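Local coordinates for ferritin like protein (Caulobacter vibrioides, PDB 3HL1) that is of unknown function but belongs to the ferritin-like family of helical-bundle proteins and probably binds metal, at residues 20-25 against 52-57; 26-31 against 115-120; 58-63 against 196-201; 13-18 against 62-67. All coordinates share one frame; numbering follows the deposited sequence. Where two conformers were deposited one is given.

Contact 1: residues 20-25 against 52-57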
loop_
_atom_site.group_PDB
_atom_site.type_symbol
_atom_site.label_atom_id
_atom_site.label_comp_id
_atom_site.label_asym_id
_atom_site.label_seq_id
_atom_site.Cartn_x
_atom_site.Cartn_y
_atom_site.Cartn_z
ATOM N N ASP A 20 -1.854 -5.937 -3.940
ATOM C CA ASP A 20 -0.626 -5.571 -4.686
ATOM C C ASP A 20 -0.402 -4.064 -4.643
ATOM O O ASP A 20 0.730 -3.594 -4.478
ATOM C CB ASP A 20 -0.700 -6.013 -6.128
ATOM C CG ASP A 20 -0.575 -7.535 -6.308
ATOM O OD1 ASP A 20 -0.292 -8.255 -5.367
ATOM O OD2 ASP A 20 -0.873 -7.929 -7.436
ATOM N N LEU A 21 -1.487 -3.301 -4.740
ATOM C CA LEU A 21 -1.372 -1.848 -4.737
ATOM C C LEU A 21 -0.985 -1.383 -3.359
ATOM O O LEU A 21 -0.047 -0.584 -3.199
ATOM C CB LEU A 21 -2.676 -1.180 -5.196
ATOM C CG LEU A 21 -2.711 0.385 -5.173
ATOM C CD1 LEU A 21 -1.565 1.070 -5.886
ATOM C CD2 LEU A 21 -3.984 0.845 -5.806
ATOM N N GLU A 22 -1.633 -1.921 -2.318
ATOM C CA GLU A 22 -1.275 -1.507 -0.931
ATOM C C GLU A 22 0.203 -1.824 -0.663
ATOM O O GLU A 22 0.943 -1.031 -0.104
ATOM C CB GLU A 22 -2.167 -2.189 0.155
ATOM C CG GLU A 22 -3.662 -1.869 0.018
ATOM C CD GLU A 22 -4.077 -0.427 0.374
ATOM O OE1 GLU A 22 -3.319 0.242 1.099
ATOM O OE2 GLU A 22 -5.221 -0.036 -0.013
ATOM N N LEU A 23 0.622 -3.020 -1.039
ATOM C CA LEU A 23 2.013 -3.439 -0.841
ATOM C C LEU A 23 2.988 -2.528 -1.608
ATOM O O LEU A 23 4.066 -2.139 -1.091
ATOM C CB LEU A 23 2.201 -4.888 -1.327
ATOM C CG LEU A 23 3.630 -5.439 -1.061
ATOM C CD1 LEU A 23 3.971 -5.368 0.428
ATOM C CD2 LEU A 23 3.837 -6.845 -1.556
ATOM N N TRP A 24 2.648 -2.224 -2.866
ATOM C CA TRP A 24 3.469 -1.325 -3.671
ATOM C C TRP A 24 3.791 -0.003 -2.951
ATOM O O TRP A 24 4.903 0.466 -3.035
ATOM C CB TRP A 24 2.838 -1.085 -5.039
ATOM C CG TRP A 24 3.630 -0.278 -5.958
ATOM C CD1 TRP A 24 4.408 -0.728 -6.969
ATOM C CD2 TRP A 24 3.638 1.137 -6.049
ATOM N NE1 TRP A 24 4.995 0.306 -7.612
ATOM C CE2 TRP A 24 4.522 1.473 -7.093
ATOM C CE3 TRP A 24 3.027 2.168 -5.310
ATOM C CZ2 TRP A 24 4.799 2.787 -7.443
ATOM C CZ3 TRP A 24 3.303 3.488 -5.667
ATOM C CH2 TRP A 24 4.183 3.782 -6.711
ATOM N N THR A 25 2.852 0.569 -2.206
ATOM C CA THR A 25 3.067 1.809 -1.511
ATOM C C THR A 25 4.037 1.675 -0.352
ATOM O O THR A 25 4.634 2.647 0.027
ATOM C CB THR A 25 1.781 2.431 -0.942
ATOM O OG1 THR A 25 1.340 1.617 0.145
ATOM C CG2 THR A 25 0.662 2.579 -2.008
ATOM N N TYR A 52 2.499 2.662 8.478
ATOM C CA TYR A 52 1.872 1.738 9.395
ATOM C C TYR A 52 0.418 1.500 9.006
ATOM O O TYR A 52 -0.054 0.387 9.088
ATOM C CB TYR A 52 1.941 2.251 10.849
ATOM C CG TYR A 52 3.358 2.322 11.444
ATOM C CD1 TYR A 52 4.454 1.682 10.836
ATOM C CD2 TYR A 52 3.594 3.016 12.629
ATOM C CE1 TYR A 52 5.741 1.749 11.382
ATOM C CE2 TYR A 52 4.882 3.071 13.205
ATOM C CZ TYR A 52 5.939 2.430 12.576
ATOM O OH TYR A 52 7.195 2.497 13.141
ATOM N N GLN A 53 -0.282 2.544 8.564
ATOM C CA GLN A 53 -1.643 2.379 8.062
ATOM C C GLN A 53 -1.704 1.558 6.779
ATOM O O GLN A 53 -2.638 0.760 6.584
ATOM C CB GLN A 53 -2.323 3.721 7.863
ATOM C CG GLN A 53 -2.483 4.428 9.186
ATOM C CD GLN A 53 -3.435 5.598 9.107
ATOM O OE1 GLN A 53 -3.554 6.263 8.071
ATOM N NE2 GLN A 53 -4.124 5.848 10.200
ATOM N N GLU A 54 -0.719 1.711 5.910
ATOM C CA GLU A 54 -0.704 0.876 4.685
ATOM C C GLU A 54 -0.588 -0.590 5.029
ATOM O O GLU A 54 -1.228 -1.409 4.401
ATOM C CB GLU A 54 0.432 1.284 3.727
ATOM C CG GLU A 54 0.259 2.638 3.114
ATOM C CD GLU A 54 -1.008 2.710 2.235
ATOM O OE1 GLU A 54 -1.051 2.103 1.161
ATOM O OE2 GLU A 54 -1.963 3.366 2.629
HETATM N N MSE A 55 0.258 -0.919 6.004
HETATM C CA MSE A 55 0.453 -2.302 6.456
HETATM C C MSE A 55 -0.842 -2.877 6.995
HETATM O O MSE A 55 -1.228 -3.998 6.651
HETATM C CB MSE A 55 1.546 -2.350 7.527
HETATM C CG MSE A 55 2.928 -2.062 6.959
HETATM SE SE MSE A 55 4.209 -1.680 8.383
HETATM C CE MSE A 55 5.643 -1.191 7.330
ATOM N N LEU A 56 -1.526 -2.096 7.818
ATOM C CA LEU A 56 -2.865 -2.432 8.271
ATOM C C LEU A 56 -3.812 -2.670 7.090
ATOM O O LEU A 56 -4.554 -3.653 7.116
ATOM C CB LEU A 56 -3.431 -1.348 9.221
ATOM C CG LEU A 56 -4.910 -1.533 9.560
ATOM C CD1 LEU A 56 -5.029 -2.774 10.442
ATOM C CD2 LEU A 56 -5.594 -0.307 10.181
ATOM N N HIS A 57 -3.770 -1.815 6.055
ATOM C CA HIS A 57 -4.632 -1.999 4.900
ATOM C C HIS A 57 -4.385 -3.344 4.269
ATOM O O HIS A 57 -5.351 -4.026 3.896
ATOM C CB HIS A 57 -4.506 -0.897 3.841
ATOM C CG HIS A 57 -4.860 0.465 4.333
ATOM N ND1 HIS A 57 -4.626 1.604 3.587
ATOM C CD2 HIS A 57 -5.354 0.878 5.519
ATOM C CE1 HIS A 57 -4.984 2.658 4.302
ATOM N NE2 HIS A 57 -5.423 2.248 5.476
#
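Glu22 and Glu54 both set CG beside the backbone N (chi1 -60° and -67°) and then bend at the next bond, folding each carboxylate back into the space between helices 8-35 and 42-67. Thr25 CB points toward the other helix, and Thr25 OG1, set between its own N and carbonyl carbon, lies 2.6 Å from Glu54 OE1 and 2.7 Å from Glu22 O in its own helix, so a single proton has two acceptors to choose from. His57 ND1 donates to Glu22 OE1 (3.1 Å); the oxygen sits in the ring plane at the ring edge, while the N-H comes from above the carboxylate plane, which stands nearly upright to the imidazole. The bond is bent, and Tyr148 OH holds the other oxygen, OE2. Glu54 and His57 form a Glu-x-x-His sequence, and with Glu22 on the antiparallel helix they recall the carboxylate and histidine ligands of ferritin-like diiron sites. An unidentified ligand, probably from the crystallisation liquor, hydrogen-bonds to Glu22 OE2 and Glu54 OE2. Glu22 OE1 and Glu54 OE1, two acceptors of like charge, come within 2.9 Å, the carboxylate planes 34° apart. His57 NE2 is hydrogen-bonded to Gln205 OE1 of helix 188-207, which fixes the rotation of the ring.

Contact 2: residues 26-31 against 115-120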
loop_
_atom_site.group_PDB
_atom_site.type_symbol
_atom_site.label_atom_id
_atom_site.label_comp_id
_atom_site.label_asym_id
_atom_site.label_seq_id
_atom_site.Cartn_x
_atom_site.Cartn_y
_atom_site.Cartn_z
ATOM N N ILE A 26 4.181 0.485 0.243
ATOM C CA ILE A 26 4.954 0.338 1.464
ATOM C C ILE A 26 6.460 0.597 1.245
ATOM O O ILE A 26 7.028 1.476 1.916
ATOM C CB ILE A 26 4.615 -1.013 2.192
ATOM C CG1 ILE A 26 3.141 -0.914 2.677
ATOM C CG2 ILE A 26 5.596 -1.281 3.343
ATOM C CD1 ILE A 26 2.504 -2.185 3.089
ATOM N N PRO A 27 7.130 -0.168 0.333
ATOM C CA PRO A 27 8.509 0.207 0.023
ATOM C C PRO A 27 8.694 1.620 -0.508
ATOM O O PRO A 27 9.696 2.250 -0.180
ATOM C CB PRO A 27 8.975 -0.878 -0.972
ATOM C CG PRO A 27 8.093 -2.042 -0.700
ATOM C CD PRO A 27 6.750 -1.401 -0.394
ATOM N N TYR A 28 7.716 2.145 -1.277
ATOM C CA TYR A 28 7.760 3.511 -1.751
ATOM C C TYR A 28 7.845 4.514 -0.585
ATOM O O TYR A 28 8.731 5.327 -0.588
ATOM C CB TYR A 28 6.565 3.847 -2.681
ATOM C CG TYR A 28 6.829 5.024 -3.593
ATOM C CD1 TYR A 28 6.589 6.334 -3.152
ATOM C CD2 TYR A 28 7.368 4.842 -4.888
ATOM C CE1 TYR A 28 6.860 7.431 -3.979
ATOM C CE2 TYR A 28 7.642 5.940 -5.723
ATOM C CZ TYR A 28 7.374 7.214 -5.254
ATOM O OH TYR A 28 7.676 8.258 -6.010
ATOM N N TYR A 29 6.898 4.471 0.331
ATOM C CA TYR A 29 6.823 5.338 1.465
ATOM C C TYR A 29 7.992 5.108 2.415
ATOM O O TYR A 29 8.485 6.042 3.004
ATOM C CB TYR A 29 5.520 5.130 2.239
ATOM C CG TYR A 29 4.231 5.564 1.562
ATOM C CD1 TYR A 29 4.183 5.927 0.201
ATOM C CD2 TYR A 29 3.013 5.386 2.228
ATOM C CE1 TYR A 29 2.987 6.266 -0.409
ATOM C CE2 TYR A 29 1.796 5.653 1.589
ATOM C CZ TYR A 29 1.780 6.107 0.290
ATOM O OH TYR A 29 0.551 6.358 -0.340
ATOM N N LEU A 30 8.378 3.857 2.630
ATOM C CA LEU A 30 9.480 3.542 3.532
ATOM C C LEU A 30 10.789 4.133 3.035
ATOM O O LEU A 30 11.606 4.658 3.829
ATOM C CB LEU A 30 9.652 2.023 3.710
ATOM C CG LEU A 30 8.671 1.303 4.659
ATOM C CD1 LEU A 30 8.823 -0.254 4.525
ATOM C CD2 LEU A 30 8.802 1.837 6.132
ATOM N N THR A 31 11.004 4.027 1.728
ATOM C CA THR A 31 12.195 4.575 1.058
ATOM C C THR A 31 12.284 6.087 1.261
ATOM O O THR A 31 13.340 6.573 1.657
ATOM C CB THR A 31 12.248 4.163 -0.423
ATOM O OG1 THR A 31 12.259 2.730 -0.466
ATOM C CG2 THR A 31 13.537 4.736 -1.096
ATOM N N VAL A 115 7.150 13.252 -3.255
ATOM C CA VAL A 115 5.981 13.783 -2.551
ATOM C C VAL A 115 4.818 13.971 -3.510
ATOM O O VAL A 115 3.695 13.589 -3.200
ATOM C CB VAL A 115 6.325 15.072 -1.796
ATOM C CG1 VAL A 115 5.025 15.730 -1.291
ATOM C CG2 VAL A 115 7.261 14.650 -0.630
ATOM N N ASN A 116 5.084 14.458 -4.727
ATOM C CA ASN A 116 4.019 14.515 -5.741
ATOM C C ASN A 116 3.349 13.153 -6.026
ATOM O O ASN A 116 2.087 13.069 -6.099
ATOM C CB ASN A 116 4.527 15.096 -7.082
ATOM C CG ASN A 116 4.635 16.602 -7.068
ATOM O OD1 ASN A 116 3.970 17.291 -6.273
ATOM N ND2 ASN A 116 5.499 17.132 -7.934
ATOM N N THR A 117 4.178 12.129 -6.215
ATOM C CA THR A 117 3.730 10.740 -6.413
ATOM C C THR A 117 2.870 10.238 -5.245
ATOM O O THR A 117 1.863 9.599 -5.466
ATOM C CB THR A 117 4.922 9.824 -6.643
ATOM O OG1 THR A 117 5.755 10.390 -7.661
ATOM C CG2 THR A 117 4.451 8.392 -7.053
HETATM N N MSE A 118 3.295 10.527 -4.003
HETATM C CA MSE A 118 2.520 10.186 -2.794
HETATM C C MSE A 118 1.137 10.850 -2.762
HETATM O O MSE A 118 0.137 10.184 -2.443
HETATM C CB MSE A 118 3.351 10.486 -1.550
HETATM C CG MSE A 118 4.533 9.573 -1.509
HETATM SE SE MSE A 118 5.752 10.024 -0.085
HETATM C CE MSE A 118 4.868 9.396 1.221
ATOM N N CYS A 119 1.074 12.095 -3.235
ATOM C CA CYS A 119 -0.193 12.837 -3.373
ATOM C C CYS A 119 -1.084 12.194 -4.435
ATOM O O CYS A 119 -2.288 12.005 -4.228
ATOM C CB CYS A 119 0.036 14.312 -3.717
ATOM S SG CYS A 119 0.725 15.306 -2.366
ATOM N N LEU A 120 -0.483 11.807 -5.545
ATOM C CA LEU A 120 -1.180 11.104 -6.628
ATOM C C LEU A 120 -1.746 9.754 -6.191
ATOM O O LEU A 120 -2.901 9.437 -6.472
ATOM C CB LEU A 120 -0.207 10.896 -7.786
ATOM C CG LEU A 120 0.017 12.087 -8.700
ATOM C CD1 LEU A 120 1.238 11.849 -9.546
ATOM C CD2 LEU A 120 -1.204 12.279 -9.568
#
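Met118, a selenomethionine here, lays its terminal CE over one face of the Tyr29 ring, 4.0 Å from the ring centroid and 27° off the normal, a CH-pi contact. The bend at its last torsion (chi3 76°) turns the methyl onto the ring, while SE stands obliquely and farther out in a Met-aromatic contact. Nearer the backbone, Met118 CG touches both tyrosines: it lies 3.8 Å from Tyr29 CE1 and, at the edge of the other ring, 4.0 Å from Tyr28 CE1. Tyr28 reaches across with CG anti to its N and ends against Thr117, where Tyr28 OH comes within 3.2 Å of Thr117 CB and CZ within 3.6 Å of Thr117 CG2; the two side chains run nearly perpendicular. This is helix-to-helix packing in a ferritin-like bundle, the short axes 11.1 Å apart at closest approach and roughly antiparallel, at 143°, a wide gap that the two large rings and the long Met118 chain bridge. The polar ends find partners elsewhere: Tyr28 OH bonds to Ser104 O, Thr117 OG1 to Thr113 O in its own helix, and Tyr29 OH to Glu122 OE2. Phe237, from helix 233-242, meets the Tyr29 ring edge-to-face. Helix 8-35 is kinked at Pro27, whose O accepts both N and OG1 of Thr31.

Contact 3: residues 58-63 against 196-201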
loop_
_atom_site.group_PDB
_atom_site.type_symbol
_atom_site.label_atom_id
_atom_site.label_comp_id
_atom_site.label_asym_id
_atom_site.label_seq_id
_atom_site.Cartn_x
_atom_site.Cartn_y
_atom_site.Cartn_z
ATOM N N ALA A 58 -3.113 -3.714 4.117
ATOM C CA ALA A 58 -2.755 -5.019 3.550
ATOM C C ALA A 58 -3.405 -6.155 4.337
ATOM O O ALA A 58 -4.013 -7.063 3.749
ATOM C CB ALA A 58 -1.206 -5.195 3.451
ATOM N N GLN A 59 -3.263 -6.120 5.658
ATOM C CA GLN A 59 -3.896 -7.090 6.539
ATOM C C GLN A 59 -5.424 -7.170 6.370
ATOM O O GLN A 59 -5.995 -8.261 6.347
ATOM C CB GLN A 59 -3.556 -6.773 8.006
ATOM C CG GLN A 59 -4.404 -7.572 9.001
ATOM C CD GLN A 59 -4.012 -7.330 10.427
ATOM O OE1 GLN A 59 -2.906 -7.697 10.835
ATOM N NE2 GLN A 59 -4.915 -6.709 11.204
ATOM N N LEU A 60 -6.069 -6.015 6.259
ATOM C CA LEU A 60 -7.530 -5.935 6.134
ATOM C C LEU A 60 -7.986 -6.513 4.840
ATOM O O LEU A 60 -9.021 -7.222 4.799
ATOM C CB LEU A 60 -8.014 -4.480 6.290
ATOM C CG LEU A 60 -7.737 -3.832 7.681
ATOM C CD1 LEU A 60 -8.398 -2.449 7.751
ATOM C CD2 LEU A 60 -8.215 -4.712 8.788
ATOM N N VAL A 61 -7.259 -6.217 3.766
ATOM C CA VAL A 61 -7.566 -6.802 2.488
ATOM C C VAL A 61 -7.422 -8.326 2.563
ATOM O O VAL A 61 -8.290 -9.028 2.114
ATOM C CB VAL A 61 -6.755 -6.210 1.300
ATOM C CG1 VAL A 61 -7.018 -7.041 0.027
ATOM C CG2 VAL A 61 -7.146 -4.747 1.039
ATOM N N SER A 62 -6.339 -8.827 3.156
ATOM C CA SER A 62 -6.183 -10.269 3.332
ATOM C C SER A 62 -7.391 -10.867 4.092
ATOM O O SER A 62 -7.915 -11.930 3.758
ATOM C CB SER A 62 -4.895 -10.596 4.105
ATOM O OG SER A 62 -4.768 -12.013 4.268
ATOM N N ASN A 63 -7.815 -10.191 5.144
ATOM C CA ASN A 63 -8.953 -10.650 5.946
ATOM C C ASN A 63 -10.256 -10.681 5.158
ATOM O O ASN A 63 -10.991 -11.670 5.215
ATOM C CB ASN A 63 -9.131 -9.777 7.240
ATOM C CG ASN A 63 -8.086 -10.069 8.275
ATOM O OD1 ASN A 63 -7.322 -11.054 8.162
ATOM N ND2 ASN A 63 -8.047 -9.216 9.354
ATOM N N LEU A 196 -17.410 -4.857 4.822
ATOM C CA LEU A 196 -17.646 -3.483 4.359
ATOM C C LEU A 196 -17.055 -2.463 5.322
ATOM O O LEU A 196 -16.529 -1.433 4.916
ATOM C CB LEU A 196 -19.146 -3.179 4.199
ATOM C CG LEU A 196 -19.875 -3.577 2.917
ATOM C CD1 LEU A 196 -21.340 -3.051 3.004
ATOM C CD2 LEU A 196 -19.175 -3.080 1.644
ATOM N N THR A 197 -17.149 -2.748 6.610
ATOM C CA THR A 197 -16.566 -1.856 7.592
ATOM C C THR A 197 -15.071 -1.788 7.386
ATOM O O THR A 197 -14.496 -0.719 7.430
ATOM C CB THR A 197 -16.923 -2.346 8.997
ATOM O OG1 THR A 197 -18.358 -2.386 9.107
ATOM C CG2 THR A 197 -16.284 -1.479 10.086
ATOM N N LEU A 198 -14.438 -2.943 7.173
ATOM C CA LEU A 198 -12.988 -2.980 6.916
ATOM C C LEU A 198 -12.627 -2.175 5.678
ATOM O O LEU A 198 -11.631 -1.433 5.703
ATOM C CB LEU A 198 -12.449 -4.405 6.840
ATOM C CG LEU A 198 -12.730 -5.363 7.996
ATOM C CD1 LEU A 198 -11.943 -6.636 7.804
ATOM C CD2 LEU A 198 -12.482 -4.716 9.286
ATOM N N VAL A 199 -13.424 -2.273 4.599
ATOM C CA VAL A 199 -13.180 -1.411 3.420
ATOM C C VAL A 199 -13.262 0.081 3.773
ATOM O O VAL A 199 -12.425 0.878 3.331
ATOM C CB VAL A 199 -14.107 -1.727 2.242
ATOM C CG1 VAL A 199 -13.897 -0.720 1.075
ATOM C CG2 VAL A 199 -13.873 -3.150 1.756
ATOM N N ASP A 200 -14.259 0.451 4.578
ATOM C CA ASP A 200 -14.455 1.855 5.016
ATOM C C ASP A 200 -13.288 2.410 5.802
ATOM O O ASP A 200 -12.865 3.499 5.539
ATOM C CB ASP A 200 -15.758 2.029 5.820
ATOM C CG ASP A 200 -16.982 2.083 4.915
ATOM O OD1 ASP A 200 -16.828 2.334 3.687
ATOM O OD2 ASP A 200 -18.097 1.863 5.416
ATOM N N ILE A 201 -12.734 1.616 6.715
ATOM C CA ILE A 201 -11.516 1.983 7.406
ATOM C C ILE A 201 -10.360 2.235 6.453
ATOM O O ILE A 201 -9.633 3.174 6.658
ATOM C CB ILE A 201 -11.071 0.883 8.411
ATOM C CG1 ILE A 201 -12.062 0.759 9.573
ATOM C CG2 ILE A 201 -9.648 1.200 8.950
ATOM C CD1 ILE A 201 -12.002 -0.568 10.292
#
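Two flat groups border this otherwise aliphatic contact, and neither is stacked across it. The Leu198 peptide presents its carbonyl oxygen to a methyl, Leu60 CD1 lying 4.0 Å from Leu198 O. The amide of Asn63 does not itself meet the facing helix; Asn63 touches through CB, 4.3 Å from Leu198 CD1, and its ND2 bonds to the carbonyl oxygens of Leu182 and Met169, which satisfies this buried polar end from the loops beside the helix. Leu60 and Leu198 carry the contact in nearly equal shares, Ile201 and Asn63 adding less. Leu60 CG lies beside the backbone N and the rest of the chain is extended (chi2 -174°), so the two branches fork toward separate partners: CD1 reaches Ile201 CG2 at 4.0 Å, and CD2 faces Leu198 CD2 at 4.3 Å. Leu60 and Ile201 meet at about a right angle, Ile201 offering the branch methyl that stands anti to its own N. Leu198 and Ile201 are one turn apart on their helix, as Leu60 and Asn63 are on theirs, so each helix presents a short ridge of two residues. The methyls meet at ordinary van der Waals distance, and 179 Å² is buried in all. The short axes run nearly antiparallel at 160° and 9.8 Å apart, joining the second helix of the ferritin-like bundle, 42-67, to helix 188-207. Helix 144-157 lies along one flank, where Tyr148 packs on both Val61 and Val199, while Leu182, in a loop, touches both Leu60 and Ile201.

Contact 4: residues 13-18 against 62-67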
loop_
_atom_site.group_PDB
_atom_site.type_symbol
_atom_site.label_atom_id
_atom_site.label_comp_id
_atom_site.label_asym_id
_atom_site.label_seq_id
_atom_site.Cartn_x
_atom_site.Cartn_y
_atom_site.Cartn_z
ATOM N N GLN A 13 -9.351 -11.841 -8.334
ATOM C CA GLN A 13 -8.359 -11.041 -9.028
ATOM C C GLN A 13 -8.305 -9.608 -8.494
ATOM O O GLN A 13 -7.231 -9.041 -8.322
ATOM C CB GLN A 13 -8.672 -11.011 -10.514
ATOM C CG GLN A 13 -8.229 -12.227 -11.208
ATOM C CD GLN A 13 -8.357 -12.122 -12.732
ATOM O OE1 GLN A 13 -9.404 -12.369 -13.305
ATOM N NE2 GLN A 13 -7.276 -11.795 -13.360
ATOM N N HIS A 14 -9.469 -9.050 -8.167
ATOM C CA HIS A 14 -9.508 -7.699 -7.592
ATOM C C HIS A 14 -8.973 -7.641 -6.151
ATOM O O HIS A 14 -8.391 -6.645 -5.766
ATOM C CB HIS A 14 -10.874 -7.074 -7.698
ATOM C CG HIS A 14 -11.210 -6.565 -9.073
ATOM N ND1 HIS A 14 -11.572 -7.400 -10.105
ATOM C CD2 HIS A 14 -11.183 -5.317 -9.602
ATOM C CE1 HIS A 14 -11.787 -6.686 -11.204
ATOM N NE2 HIS A 14 -11.532 -5.420 -10.933
ATOM N N PHE A 15 -9.232 -8.655 -5.331
ATOM C CA PHE A 15 -8.595 -8.749 -4.036
ATOM C C PHE A 15 -7.058 -8.720 -4.159
ATOM O O PHE A 15 -6.351 -7.986 -3.402
ATOM C CB PHE A 15 -8.995 -10.031 -3.283
ATOM C CG PHE A 15 -10.412 -10.054 -2.770
ATOM C CD1 PHE A 15 -10.999 -8.918 -2.152
ATOM C CD2 PHE A 15 -11.134 -11.195 -2.824
ATOM C CE1 PHE A 15 -12.288 -8.966 -1.635
ATOM C CE2 PHE A 15 -12.423 -11.258 -2.314
ATOM C CZ PHE A 15 -13.009 -10.132 -1.726
ATOM N N GLN A 16 -6.543 -9.554 -5.038
ATOM C CA GLN A 16 -5.088 -9.621 -5.301
ATOM C C GLN A 16 -4.560 -8.292 -5.789
ATOM O O GLN A 16 -3.499 -7.857 -5.334
ATOM C CB GLN A 16 -4.740 -10.683 -6.330
ATOM C CG GLN A 16 -3.224 -10.934 -6.488
ATOM C CD GLN A 16 -2.605 -11.345 -5.204
ATOM O OE1 GLN A 16 -3.077 -12.285 -4.565
ATOM N NE2 GLN A 16 -1.586 -10.636 -4.786
ATOM N N GLY A 17 -5.336 -7.609 -6.638
ATOM C CA GLY A 17 -4.946 -6.320 -7.125
ATOM C C GLY A 17 -4.876 -5.260 -6.048
ATOM O O GLY A 17 -3.948 -4.427 -6.055
ATOM N N ALA A 18 -5.838 -5.286 -5.148
ATOM C CA ALA A 18 -5.902 -4.331 -4.047
ATOM C C ALA A 18 -4.728 -4.576 -3.140
ATOM O O ALA A 18 -4.060 -3.630 -2.736
ATOM C CB ALA A 18 -7.264 -4.414 -3.296
ATOM N N SER A 62 -6.339 -8.827 3.156
ATOM C CA SER A 62 -6.183 -10.269 3.332
ATOM C C SER A 62 -7.391 -10.867 4.092
ATOM O O SER A 62 -7.915 -11.930 3.758
ATOM C CB SER A 62 -4.895 -10.596 4.105
ATOM O OG SER A 62 -4.768 -12.013 4.268
ATOM N N ASN A 63 -7.815 -10.191 5.144
ATOM C CA ASN A 63 -8.953 -10.650 5.946
ATOM C C ASN A 63 -10.256 -10.681 5.158
ATOM O O ASN A 63 -10.991 -11.670 5.215
ATOM C CB ASN A 63 -9.131 -9.777 7.240
ATOM C CG ASN A 63 -8.086 -10.069 8.275
ATOM O OD1 ASN A 63 -7.322 -11.054 8.162
ATOM N ND2 ASN A 63 -8.047 -9.216 9.354
ATOM N N ILE A 64 -10.499 -9.661 4.363
ATOM C CA ILE A 64 -11.688 -9.630 3.515
ATOM C C ILE A 64 -11.606 -10.760 2.469
ATOM O O ILE A 64 -12.547 -11.506 2.266
ATOM C CB ILE A 64 -11.836 -8.269 2.773
ATOM C CG1 ILE A 64 -12.043 -7.109 3.770
ATOM C CG2 ILE A 64 -13.038 -8.332 1.767
ATOM C CD1 ILE A 64 -11.875 -5.749 3.119
ATOM N N ALA A 65 -10.484 -10.834 1.758
ATOM C CA ALA A 65 -10.291 -11.842 0.710
ATOM C C ALA A 65 -10.462 -13.234 1.311
ATOM O O ALA A 65 -11.116 -14.097 0.721
ATOM C CB ALA A 65 -8.903 -11.690 0.050
ATOM N N ASN A 66 -9.815 -13.486 2.439
ATOM C CA ASN A 66 -9.914 -14.785 3.075
ATOM C C ASN A 66 -11.334 -15.174 3.491
ATOM O O ASN A 66 -11.720 -16.367 3.389
ATOM C CB ASN A 66 -8.926 -14.962 4.251
ATOM C CG ASN A 66 -7.594 -15.444 3.800
ATOM O OD1 ASN A 66 -7.459 -16.560 3.270
ATOM N ND2 ASN A 66 -6.591 -14.589 3.931
ATOM N N ALA A 67 -12.098 -14.215 3.975
ATOM C CA ALA A 67 -13.509 -14.444 4.293
ATOM C C ALA A 67 -14.293 -14.933 3.061
ATOM O O ALA A 67 -15.193 -15.767 3.215
ATOM C CB ALA A 67 -14.161 -13.203 4.817
#
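Phe15 brings its ring flat against the backbone of Ala65: CA of Ala65 sits over the ring centre, 3.7 Å from the centroid and only 12° off the normal, a CH-pi contact. The rotamer makes this possible. With CG anti to the carbonyl carbon (chi1 -71°) and the ring turned about its own axis by chi2 -43°, the side chain leans across the gap and shows a face to the other helix. Ala65 CB lies over the near part of the same face, 3.6 Å from Phe15 CG; a methyl is small enough for the helices to close to 5.9 Å between the CA atoms of Phe15 and Ala65. Ile64 adds its branch methyl, the one standing anti to its own N: Ile64 CG2 lies 3.5 Å from Phe15 CE1, obliquely to the ring, and its ethyl arm points on toward helix 188-207. Beyond the contact, Asn66 curls its amide back over its own helix, ND2 bonding to Ser62 O at 3.0 Å and also to Phe284 O. Helix 144-157 packs alongside, Leu151 on Phe15 and Met155 on Ile64, while Leu198 and Val199 of helix 188-207 pack on Ile64, so this corner of the ferritin-like bundle draws four helices together.

Contacts 1 and 4 join the same pair, helices 8-35 and 42-67, at two heights, yet differ sharply: contact 1, its centre about 2 Å from that of the chain, is a polar cluster of carboxylates and histidine, whereas contact 4, its centre about 13 Å away from the chain's, is purely apolar. Contact 3 shares Ser62 and Asn63 with contact 4 and touches it through Val199 against Ile64, extending the same apolar layer to helix 188-207. Contact 2 lies toward the other end of helix 8-35 and joins two tyrosines to a selenomethionine and a threonine; it borders contact 1 where Tyr29 and Ile26 pack on Glu54. All four are buried, though Ile201 in contact 3 remains partly exposed.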